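Side-chain contact in protein of unknown function (DUF1255) (PDB 3EO6), which is of unknown function but belongs to the cupin-fold pyrimidine/purine nucleoside phosphorylase family, and so probably cleaves nucleosides with phosphate: residues V85-A88 with N89-Y92. Sequence-based numbering, arbitrary orientation.
Sequences VIPA and NQSY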
# COMPACT_ATOMS: atom_id res chain seq x y z
N VAL A 85 7.82 -13.01 -16.21
CA VAL A 85 6.90 -14.05 -15.77
C VAL A 85 7.58 -14.89 -14.71
O VAL A 85 8.67 -15.42 -14.92
CB VAL A 85 6.46 -14.94 -16.92
CG1 VAL A 85 5.53 -16.03 -16.37
CG2 VAL A 85 5.71 -14.12 -17.99
N ILE A 86 6.92 -15.04 -13.56
CA ILE A 86 7.35 -15.95 -12.52
C ILE A 86 6.56 -17.25 -12.73
O ILE A 86 5.34 -17.25 -12.59
CB ILE A 86 7.10 -15.39 -11.10
CG1 ILE A 86 7.85 -14.08 -10.92
CG2 ILE A 86 7.51 -16.45 -10.09
CD1 ILE A 86 7.62 -13.41 -9.57
N PRO A 87 7.22 -18.36 -13.03
CA PRO A 87 6.49 -19.61 -13.23
C PRO A 87 5.73 -20.10 -11.98
O PRO A 87 6.18 -19.86 -10.85
CB PRO A 87 7.59 -20.62 -13.66
CG PRO A 87 8.64 -19.68 -14.31
CD PRO A 87 8.65 -18.50 -13.40
N ALA A 88 4.64 -20.76 -12.24
CA ALA A 88 3.90 -21.44 -11.20
C ALA A 88 4.65 -22.66 -10.66
O ALA A 88 5.53 -23.23 -11.32
CB ALA A 88 2.59 -21.97 -11.77
N ASN A 89 4.24 -23.07 -9.49
CA ASN A 89 4.55 -24.34 -8.97
C ASN A 89 6.05 -24.52 -8.61
O ASN A 89 6.56 -25.63 -8.64
CB ASN A 89 4.06 -25.46 -9.86
CG ASN A 89 2.60 -25.37 -10.15
OD1 ASN A 89 1.78 -25.07 -9.27
ND2 ASN A 89 2.23 -25.64 -11.38
N GLN A 90 6.66 -23.42 -8.21
CA GLN A 90 8.05 -23.47 -7.81
C GLN A 90 8.26 -22.43 -6.69
O GLN A 90 7.69 -21.33 -6.73
CB GLN A 90 8.99 -23.25 -9.00
CG GLN A 90 8.78 -22.01 -9.81
CD GLN A 90 9.56 -20.79 -9.38
OE1 GLN A 90 10.64 -20.89 -8.74
NE2 GLN A 90 9.07 -19.63 -9.76
N SER A 91 9.01 -22.83 -5.68
CA SER A 91 9.26 -22.03 -4.50
C SER A 91 10.43 -21.08 -4.73
O SER A 91 11.59 -21.47 -4.58
CB SER A 91 9.49 -22.93 -3.31
OG SER A 91 8.31 -23.57 -2.96
N TYR A 92 10.15 -19.84 -5.12
CA TYR A 92 11.12 -18.83 -5.39
C TYR A 92 11.35 -17.99 -4.15
O TYR A 92 10.53 -17.98 -3.23
CB TYR A 92 10.71 -17.96 -6.58
CG TYR A 92 9.42 -17.17 -6.44
CD1 TYR A 92 8.20 -17.73 -6.74
CD2 TYR A 92 9.44 -15.84 -6.07
CE1 TYR A 92 7.03 -16.99 -6.69
CE2 TYR A 92 8.28 -15.08 -6.03
CZ TYR A 92 7.06 -15.64 -6.34
OH TYR A 92 5.92 -14.89 -6.35
O HOH W 1 5.52 -20.34 -8.11
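Ile86 and Tyr92 face each other across a chain reversal, their CA atoms 8.6 Å apart, which illustrates how a loop can be held by its own side chains. The chain leaves strand 83-86 and stays extended through Pro87 and Ala88. It bends at Asn89, which takes a left-handed backbone conformation (phi 68°), and runs back to strand 92-96. At the mouth of this loop CG2 of Ile86, anti to the backbone N, lies over one face of the Tyr92 ring. This CH-pi contact, 3.8 Å from CG2 to the ring centroid, is offset toward the rim, so that CE1 is the ring atom nearest the methyl. In the cupin fold of this family the loop joins the two antiparallel sheets, since strand 83-86 borders the six-stranded one and strand 92-96 lies within the four-stranded one. Deeper in the loop, Gln90 folds its side chain back, bent at chi2 (90°), and NE2 donates to Pro87 O at 3.1 Å with an N-H...O angle of 163°. The acceptor lies close to the amide plane, and CG2 of Ile86 packs 3.6 Å from Gln90 NE2. Tyr67 OH also bonds to NE2 while Glu70 N bonds to OE1, which fixes the rotation of the amide. Were this glutamine an alanine, Pro87 O would probably lose its amide donor, and the ties through the amide to Tyr67 and Glu70 would go with it. A water O lies 2.9 Å from Pro87 O and 2.8 Å from Gln90 O, placed to donate to either, between the carbonyls of the two limbs.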